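Local atomic coordinates of short-chain-enoyl-CoA hydratase (Clostridium acetobutylicum, PDB entry 5Z7R), a protein that catalyses the reversible hydration of crotonyl-CoA and also accepts hexenoyl-CoA, but no longer enoyl-CoA thioesters, in butanoate metabolism. Residues V6-E11 and I40-N45; L85-F90 and T146-R151; I123-A128 and S186-T191. All coordinates share one frame; numbering follows the deposited sequence.

Contact 1: V6-E11 and I40-N45; sequences VILEKE and IGEIEN
Leu-8 carries its CG opposite the backbone N (chi1 171°), while Ile-43 turns CG1 away from its own carbonyl carbon (chi1 -69°), and these two rotations bring one methyl from each side together. Leu-8 CD1 lies 3.9 Å from Ile-43 CD1, an ordinary van der Waals distance, and Ile-43 CG1 follows at 4.1 Å from the same methyl. The two side chains meet at a slant across a wide backbone gap: the CA atoms of Leu-8 and Ile-43 are 9.2 Å apart. Leu-8 CD2 is 4.3 Å from Glu-42 CG, so the aliphatic part of the glutamate borders the apolar patch. Lys-10 NZ and Glu-42 OE2 carry opposite charges but stay 5.7 Å apart, too far for a salt bridge. No hydrogen bond joins the segments, and the buried surface is 115 Å². This is a helix of the crotonase fold packed on an edge strand, away from the catalytic residues. Strand 6-11 is one of the two outermost strands of the six-stranded sheet within this chain and pairs antiparallel with strand 14-19, whose Val-17 touches both Leu-8 and Ile-43; one turn back along helix 30-45, Ile-40 packs against Val-89, Arg-92 and Leu-93 of helix 76-95.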
loop_
_atom_site.group_PDB
_atom_site.type_symbol
_atom_site.label_atom_id
_atom_site.label_comp_id
_atom_site.label_asym_id
_atom_site.label_seq_id
_atom_site.Cartn_x
_atom_site.Cartn_y
_atom_site.Cartn_z
ATOM N N VAL A 6 25.234 -7.307 27.350
ATOM C CA VAL A 6 23.854 -7.764 27.451
ATOM C C VAL A 6 23.695 -9.016 28.300
ATOM O O VAL A 6 24.268 -10.048 27.989
ATOM C CB VAL A 6 23.333 -8.117 26.046
ATOM C CG1 VAL A 6 21.853 -8.532 26.086
ATOM C CG2 VAL A 6 23.590 -6.934 25.117
ATOM N N ILE A 7 22.870 -8.942 29.330
ATOM C CA ILE A 7 22.587 -10.091 30.154
ATOM C C ILE A 7 21.308 -10.770 29.688
ATOM O O ILE A 7 20.348 -10.093 29.356
ATOM C CB ILE A 7 22.414 -9.662 31.625
ATOM C CG1 ILE A 7 23.638 -8.875 32.098
ATOM C CG2 ILE A 7 22.203 -10.890 32.495
ATOM C CD1 ILE A 7 23.416 -8.095 33.374
ATOM N N LEU A 8 21.272 -12.094 29.698
ATOM C CA LEU A 8 20.055 -12.812 29.365
ATOM C C LEU A 8 19.666 -13.855 30.409
ATOM O O LEU A 8 20.453 -14.768 30.666
ATOM C CB LEU A 8 20.222 -13.519 28.028
ATOM C CG LEU A 8 19.073 -14.485 27.667
ATOM C CD1 LEU A 8 17.789 -13.736 27.318
ATOM C CD2 LEU A 8 19.459 -15.393 26.513
ATOM N N GLU A 9 18.435 -13.760 30.940
ATOM C CA GLU A 9 17.937 -14.628 32.022
ATOM C C GLU A 9 16.558 -15.190 31.722
ATOM O O GLU A 9 15.782 -14.561 31.032
ATOM C CB GLU A 9 17.847 -13.838 33.320
ATOM C CG GLU A 9 18.951 -12.818 33.504
ATOM C CD GLU A 9 18.950 -12.222 34.891
ATOM O OE1 GLU A 9 19.085 -12.982 35.882
ATOM O OE2 GLU A 9 18.823 -10.985 34.997
ATOM N N LYS A 10 16.254 -16.364 32.259
ATOM C CA LYS A 10 15.049 -17.108 31.919
ATOM C C LYS A 10 14.360 -17.498 33.232
ATOM O O LYS A 10 14.903 -18.257 34.027
ATOM C CB LYS A 10 15.385 -18.371 31.100
ATOM C CG LYS A 10 16.350 -18.164 29.916
ATOM C CD LYS A 10 17.368 -19.315 29.734
ATOM C CE LYS A 10 18.781 -18.878 29.287
ATOM N NZ LYS A 10 19.029 -18.973 27.816
ATOM N N GLU A 11 13.157 -16.981 33.443
ATOM C CA GLU A 11 12.406 -17.139 34.685
ATOM C C GLU A 11 11.104 -17.886 34.379
ATOM O O GLU A 11 10.069 -17.278 34.115
ATOM C CB GLU A 11 12.114 -15.749 35.286
ATOM C CG GLU A 11 13.289 -14.755 35.200
ATOM C CD GLU A 11 12.933 -13.340 35.648
ATOM O OE1 GLU A 11 11.720 -13.051 35.785
ATOM O OE2 GLU A 11 13.872 -12.521 35.860
ATOM N N ILE A 40 18.589 -12.225 20.613
ATOM C CA ILE A 40 17.291 -12.373 19.976
ATOM C C ILE A 40 17.232 -13.745 19.329
ATOM O O ILE A 40 16.286 -14.505 19.578
ATOM C CB ILE A 40 16.982 -11.277 18.936
ATOM C CG1 ILE A 40 16.825 -9.916 19.617
ATOM C CG2 ILE A 40 15.700 -11.617 18.173
ATOM C CD1 ILE A 40 17.211 -8.742 18.755
ATOM N N GLY A 41 18.260 -14.100 18.559
ATOM C CA GLY A 41 18.283 -15.421 17.913
ATOM C C GLY A 41 18.247 -16.558 18.918
ATOM O O GLY A 41 17.606 -17.622 18.692
ATOM N N GLU A 42 18.941 -16.344 20.029
ATOM C CA GLU A 42 18.864 -17.272 21.167
ATOM C C GLU A 42 17.434 -17.391 21.702
ATOM O O GLU A 42 16.956 -18.491 21.928
ATOM C CB GLU A 42 19.819 -16.810 22.280
ATOM C CG GLU A 42 20.427 -17.910 23.134
ATOM C CD GLU A 42 21.373 -18.840 22.390
ATOM O OE1 GLU A 42 22.043 -18.398 21.430
ATOM O OE2 GLU A 42 21.434 -20.025 22.799
ATOM N N ILE A 43 16.718 -16.278 21.875
ATOM C CA ILE A 43 15.324 -16.387 22.360
ATOM C C ILE A 43 14.446 -17.026 21.293
ATOM O O ILE A 43 13.533 -17.804 21.603
ATOM C CB ILE A 43 14.767 -15.031 22.786
ATOM C CG1 ILE A 43 15.491 -14.564 24.049
ATOM C CG2 ILE A 43 13.245 -15.095 23.002
ATOM C CD1 ILE A 43 15.636 -13.061 24.164
ATOM N N GLU A 44 14.747 -16.723 20.031
ATOM C CA GLU A 44 14.016 -17.337 18.929
ATOM C C GLU A 44 13.957 -18.863 19.049
ATOM O O GLU A 44 12.892 -19.440 18.893
ATOM C CB GLU A 44 14.598 -16.922 17.575
ATOM C CG GLU A 44 14.170 -15.530 17.110
ATOM C CD GLU A 44 14.707 -15.157 15.735
ATOM O OE1 GLU A 44 15.556 -15.908 15.194
ATOM O OE2 GLU A 44 14.287 -14.108 15.188
ATOM N N ASN A 45 15.081 -19.515 19.354
ATOM C CA ASN A 45 15.110 -20.996 19.386
ATOM C C ASN A 45 14.610 -21.604 20.687
ATOM O O ASN A 45 14.341 -22.806 20.727
ATOM C CB ASN A 45 16.508 -21.540 19.068
ATOM C CG ASN A 45 17.101 -20.886 17.844
ATOM O OD1 ASN A 45 16.372 -20.528 16.898
ATOM N ND2 ASN A 45 18.414 -20.673 17.866
#

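Contact 2: L85-F90 and T146-R151; sequences LGNKVF and TQRLSR
Asn-87 and Phe-90 of helix 76-95 lie opposite Arg-148 of helix 145-153, two helices of the crotonase fold, with the backbones well separated: the Phe-90 and Arg-148 CA atoms are 10.9 Å apart, as are those of Asn-87 and Gln-147. Arg-148 spans this gap with a chain extended from CG to NE, its CG turned opposite the carbonyl carbon (chi1 -76°). The guanidinium makes no direct hydrogen bond across the segments. Arg-148 NH2 stays 4.1 Å from Phe-90 O, and Arg-148 NH1 lies 4.2 Å from Phe-90 CB. The Asn-87 and Arg-148 side chains run alongside each other in opposite senses, with the amide and guanidinium planes 31° apart. NE of Arg-148 forms a salt bridge with Glu-94, which would partly balance the buried positive charge, while Asn-87 ND2 donates to Gly-83 O and to Glu-229 of a second subunit. The ring of Phe-90 meets Phe-143 edge-to-face and touches Glu-114, by similarity the catalytic nucleophile. One water completes the connection: it sits in the guanidinium plane, accepts from Arg-148 NH1 at 2.8 Å and donates both to Asn-87 O at 2.9 Å and to Asn-87 OD1 at 2.6 Å.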
loop_
_atom_site.group_PDB
_atom_site.type_symbol
_atom_site.label_atom_id
_atom_site.label_comp_id
_atom_site.label_asym_id
_atom_site.label_seq_id
_atom_site.Cartn_x
_atom_site.Cartn_y
_atom_site.Cartn_z
ATOM N N LEU A 85 21.908 -1.900 9.401
ATOM C CA LEU A 85 22.251 -2.986 10.334
ATOM C C LEU A 85 21.519 -2.827 11.664
ATOM O O LEU A 85 20.969 -3.787 12.180
ATOM C CB LEU A 85 23.762 -3.080 10.528
ATOM C CG LEU A 85 24.521 -3.483 9.244
ATOM C CD1 LEU A 85 26.004 -3.727 9.536
ATOM C CD2 LEU A 85 23.880 -4.685 8.531
ATOM N N GLY A 86 21.492 -1.604 12.185
ATOM C CA GLY A 86 20.696 -1.308 13.374
ATOM C C GLY A 86 19.253 -1.721 13.160
ATOM O O GLY A 86 18.731 -2.620 13.845
ATOM N N ASN A 87 18.623 -1.082 12.163
ATOM C CA ASN A 87 17.242 -1.412 11.763
ATOM C C ASN A 87 16.975 -2.900 11.568
ATOM O O ASN A 87 15.894 -3.422 11.911
ATOM C CB ASN A 87 16.886 -0.662 10.488
ATOM C CG ASN A 87 16.288 0.673 10.772
ATOM O OD1 ASN A 87 15.225 0.749 11.375
ATOM N ND2 ASN A 87 16.952 1.735 10.356
ATOM N N LYS A 88 17.958 -3.588 11.012
ATOM C CA LYS A 88 17.795 -5.011 10.843
ATOM C C LYS A 88 17.688 -5.701 12.219
ATOM O O LYS A 88 16.900 -6.617 12.396
ATOM C CB LYS A 88 18.937 -5.596 10.014
ATOM C CG LYS A 88 18.701 -7.048 9.651
ATOM C CD LYS A 88 19.459 -7.481 8.388
ATOM C CE LYS A 88 20.967 -7.486 8.582
ATOM N NZ LYS A 88 21.382 -8.153 9.857
ATOM N N VAL A 89 18.484 -5.252 13.182
ATOM C CA VAL A 89 18.421 -5.822 14.519
ATOM C C VAL A 89 17.073 -5.481 15.178
ATOM O O VAL A 89 16.374 -6.335 15.670
ATOM C CB VAL A 89 19.566 -5.314 15.429
ATOM C CG1 VAL A 89 19.327 -5.803 16.837
ATOM C CG2 VAL A 89 20.922 -5.798 14.929
ATOM N N PHE A 90 16.724 -4.212 15.171
ATOM C CA PHE A 90 15.430 -3.767 15.737
ATOM C C PHE A 90 14.179 -4.358 15.076
ATOM O O PHE A 90 13.206 -4.660 15.748
ATOM C CB PHE A 90 15.394 -2.262 15.662
ATOM C CG PHE A 90 16.324 -1.606 16.620
ATOM C CD1 PHE A 90 17.302 -2.350 17.294
ATOM C CD2 PHE A 90 16.215 -0.252 16.879
ATOM C CE1 PHE A 90 18.167 -1.740 18.168
ATOM C CE2 PHE A 90 17.080 0.363 17.764
ATOM C CZ PHE A 90 18.062 -0.378 18.400
ATOM N N THR A 146 12.261 7.654 12.443
ATOM C CA THR A 146 11.470 8.464 11.511
ATOM C C THR A 146 10.203 7.743 11.123
ATOM O O THR A 146 9.300 8.341 10.567
ATOM C CB THR A 146 12.241 8.796 10.207
ATOM O OG1 THR A 146 12.522 7.610 9.439
ATOM C CG2 THR A 146 13.539 9.528 10.505
ATOM N N GLN A 147 10.144 6.448 11.398
ATOM C CA GLN A 147 9.013 5.654 11.011
ATOM C C GLN A 147 8.151 5.192 12.186
ATOM O O GLN A 147 6.903 5.190 12.095
ATOM C CB GLN A 147 9.494 4.413 10.262
ATOM C CG GLN A 147 10.168 4.688 8.938
ATOM C CD GLN A 147 9.484 5.789 8.141
ATOM O OE1 GLN A 147 8.278 5.720 7.873
ATOM N NE2 GLN A 147 10.256 6.817 7.765
ATOM N N ARG A 148 8.799 4.752 13.261
ATOM C CA ARG A 148 8.089 4.157 14.345
ATOM C C ARG A 148 7.388 5.261 15.211
ATOM O O ARG A 148 6.265 5.088 15.651
ATOM C CB ARG A 148 9.004 3.219 15.148
ATOM C CG ARG A 148 9.261 1.863 14.451
ATOM C CD ARG A 148 9.815 0.772 15.361
ATOM N NE ARG A 148 9.999 -0.485 14.646
ATOM C CZ ARG A 148 11.143 -0.843 14.027
ATOM N NH1 ARG A 148 12.196 -0.060 14.064
ATOM N NH2 ARG A 148 11.231 -1.969 13.348
ATOM N N LEU A 149 8.027 6.393 15.427
ATOM C CA LEU A 149 7.459 7.355 16.349
ATOM C C LEU A 149 6.084 7.839 15.813
ATOM O O LEU A 149 5.077 7.743 16.495
ATOM C CB LEU A 149 8.419 8.524 16.516
ATOM C CG LEU A 149 8.084 9.523 17.615
ATOM C CD1 LEU A 149 7.987 8.843 18.961
ATOM C CD2 LEU A 149 9.138 10.595 17.673
ATOM N N SER A 150 6.061 8.293 14.558
ATOM C CA SER A 150 4.854 8.821 13.948
ATOM C C SER A 150 3.773 7.756 13.914
ATOM O O SER A 150 2.588 8.039 14.141
ATOM C CB SER A 150 5.158 9.275 12.560
ATOM O OG SER A 150 5.749 8.225 11.886
ATOM N N ARG A 151 4.171 6.518 13.689
ATOM C CA ARG A 151 3.208 5.413 13.748
ATOM C C ARG A 151 2.640 5.218 15.134
ATOM O O ARG A 151 1.516 4.786 15.259
ATOM C CB ARG A 151 3.811 4.076 13.290
ATOM C CG ARG A 151 3.877 3.900 11.786
ATOM C CD ARG A 151 4.791 2.749 11.372
ATOM N NE ARG A 151 4.683 2.490 9.923
ATOM C CZ ARG A 151 5.287 3.182 8.950
ATOM N NH1 ARG A 151 5.124 2.789 7.711
ATOM N NH2 ARG A 151 6.106 4.216 9.204
HETATM O O HOH W 1 14.077 -1.281 12.449
#

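Contact 3: I123-A128 and S186-T191; sequences IASSNA and SELMNT
Apolar contact dominates here, and Leu-188 supplies one side of it with both of its methyl branches. Its CG stands opposite the backbone N (chi1 -175°), which sends the fork toward the strand, where the branches divide between two residues. Leu-188 CD1 meets Ile-123 CG2 at 3.4 Å, closer than usual for two methyl carbons, so the fit at this point is tight; the two side chains lie alongside, pointing opposite ways. Leu-188 CD2 lies 3.8 Å from Ser-125 CB, against the carbon base of that short side chain. Ala-124, whose methyl points away from the helix, lies between these two residues and offers mainly its backbone to the leucine. The CA atoms of Ser-125 and Leu-188 are 6.1 Å apart, and the segments together bury 186 Å².

No hydrogen bond crosses between the segments; those within them are local. After the strand the chain reverses in a type I beta turn from Ser-125 to Ala-128, closed by Ala-128 N to Ser-125 O at 2.6 Å. In the other segment, Glu-187 O accepts twice from Thr-191, from its backbone N at 2.8 Å and from its hydroxyl OG1 at 3.0 Å. The hydroxyl approaches from well above the carbonyl plane, 58° out of it, and ties the Thr-191 side chain back to the backbone four residues earlier.

Backbone bonds fix the platform: Ile-123 pairs with Ala-102 and Val-104 of strand 100-104, Ala-124 with Val-183 and with Lys-181 just before strand 182-183. Ile-123 also packs on Gln-160 of a third subunit.

Helix 188-201 thus packs on strand 121-125 of the central crotonase-fold sheet, away from the annotated catalytic glutamates, through an apolar contact made by the leucine fork, while backbone polar groups find partners within their own segment or in the adjoining sheet.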
loop_
_atom_site.group_PDB
_atom_site.type_symbol
_atom_site.label_atom_id
_atom_site.label_comp_id
_atom_site.label_asym_id
_atom_site.label_seq_id
_atom_site.Cartn_x
_atom_site.Cartn_y
_atom_site.Cartn_z
ATOM N N ILE A 123 6.318 0.381 28.693
ATOM C CA ILE A 123 5.910 0.712 30.029
ATOM C C ILE A 123 7.108 1.449 30.596
ATOM O O ILE A 123 8.239 1.179 30.218
ATOM C CB ILE A 123 5.511 -0.608 30.721
ATOM C CG1 ILE A 123 4.029 -0.574 31.052
ATOM C CG2 ILE A 123 6.378 -1.012 31.902
ATOM C CD1 ILE A 123 3.284 -1.726 30.417
ATOM N N ALA A 124 6.875 2.441 31.424
ATOM C CA ALA A 124 7.967 3.298 31.844
ATOM C C ALA A 124 7.881 3.564 33.326
ATOM O O ALA A 124 6.803 3.391 33.914
ATOM C CB ALA A 124 7.929 4.601 31.093
ATOM N N SER A 125 9.011 3.996 33.907
ATOM C CA SER A 125 9.051 4.484 35.291
ATOM C C SER A 125 9.056 6.006 35.300
ATOM O O SER A 125 9.554 6.648 34.376
ATOM C CB SER A 125 10.219 3.891 36.114
ATOM O OG SER A 125 11.492 4.192 35.572
ATOM N N SER A 126 8.476 6.587 36.347
ATOM C CA SER A 126 8.123 8.013 36.310
ATOM C C SER A 126 9.331 8.902 36.042
ATOM O O SER A 126 9.178 10.050 35.661
ATOM C CB SER A 126 7.370 8.440 37.594
ATOM O OG SER A 126 8.193 8.332 38.753
ATOM N N ASN A 127 10.524 8.362 36.266
ATOM C CA ASN A 127 11.787 9.038 35.938
ATOM C C ASN A 127 12.180 8.994 34.459
ATOM O O ASN A 127 12.977 9.810 34.030
ATOM C CB ASN A 127 12.943 8.491 36.795
ATOM C CG ASN A 127 13.332 7.058 36.446
ATOM O OD1 ASN A 127 14.514 6.772 36.207
ATOM N ND2 ASN A 127 12.362 6.151 36.425
ATOM N N ALA A 128 11.615 8.071 33.680
ATOM C CA ALA A 128 12.032 7.935 32.276
ATOM C C ALA A 128 11.882 9.233 31.508
ATOM O O ALA A 128 11.086 10.085 31.861
ATOM C CB ALA A 128 11.301 6.797 31.582
ATOM N N SER A 186 10.305 1.581 41.765
ATOM C CA SER A 186 10.175 0.378 42.543
ATOM C C SER A 186 9.156 -0.627 41.997
ATOM O O SER A 186 9.299 -1.830 42.258
ATOM C CB SER A 186 9.827 0.731 44.001
ATOM O OG SER A 186 9.572 -0.452 44.736
ATOM N N GLU A 187 8.122 -0.151 41.282
ATOM C CA GLU A 187 7.084 -1.016 40.708
ATOM C C GLU A 187 7.393 -1.567 39.272
ATOM O O GLU A 187 6.779 -2.538 38.834
ATOM C CB GLU A 187 5.761 -0.255 40.655
ATOM C CG GLU A 187 5.277 0.311 41.989
ATOM C CD GLU A 187 3.930 1.047 41.883
ATOM O OE1 GLU A 187 3.623 1.669 40.837
ATOM O OE2 GLU A 187 3.169 1.026 42.869
ATOM N N LEU A 188 8.320 -0.953 38.544
ATOM C CA LEU A 188 8.526 -1.278 37.102
ATOM C C LEU A 188 8.599 -2.774 36.705
ATOM O O LEU A 188 7.788 -3.275 35.916
ATOM C CB LEU A 188 9.761 -0.548 36.588
ATOM C CG LEU A 188 10.077 -0.661 35.089
ATOM C CD1 LEU A 188 8.790 -0.607 34.282
ATOM C CD2 LEU A 188 10.991 0.458 34.649
ATOM N N MET A 189 9.561 -3.495 37.249
ATOM C CA MET A 189 9.739 -4.883 36.862
ATOM C C MET A 189 8.594 -5.767 37.312
ATOM O O MET A 189 8.264 -6.738 36.620
ATOM C CB MET A 189 11.069 -5.414 37.388
ATOM C CG MET A 189 12.273 -4.855 36.629
ATOM S SD MET A 189 12.417 -5.380 34.875
ATOM C CE MET A 189 11.967 -7.121 34.973
ATOM N N ASN A 190 7.996 -5.470 38.466
ATOM C CA ASN A 190 6.809 -6.228 38.874
ATOM C C ASN A 190 5.741 -5.964 37.855
ATOM O O ASN A 190 5.071 -6.912 37.421
ATOM C CB ASN A 190 6.250 -5.867 40.279
ATOM C CG ASN A 190 7.089 -6.414 41.420
ATOM O OD1 ASN A 190 7.771 -7.440 41.290
ATOM N ND2 ASN A 190 7.051 -5.715 42.557
ATOM N N THR A 191 5.558 -4.699 37.468
ATOM C CA THR A 191 4.498 -4.427 36.490
ATOM C C THR A 191 4.742 -5.217 35.172
ATOM O O THR A 191 3.860 -5.971 34.739
ATOM C CB THR A 191 4.300 -2.932 36.215
ATOM O OG1 THR A 191 4.112 -2.256 37.454
ATOM C CG2 THR A 191 3.069 -2.707 35.352
#

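Contacts 1 and 3 both reach the six-stranded sheet, the first at strand 6-11 and the other at strand 121-125; their centres are 22 Å apart and their nearest atoms about 6 Å, without touching. Contact 1 does meet contact 2, where Ile-40 CD1 packs 4.0 Å from Val-89 O, linking helix 30-45 to helix 76-95. Contacts 2 and 3 lie on opposite sides of the chain's centre, with centres 24 Å apart, yet their segments alternate along the sequence. Contact 2 is the one beside the probable active site: the Phe-90 side chain is about 4 Å from that of Glu-114 and about 9 Å from that of Glu-134. Contacts 1 and 3 lie away from both glutamates.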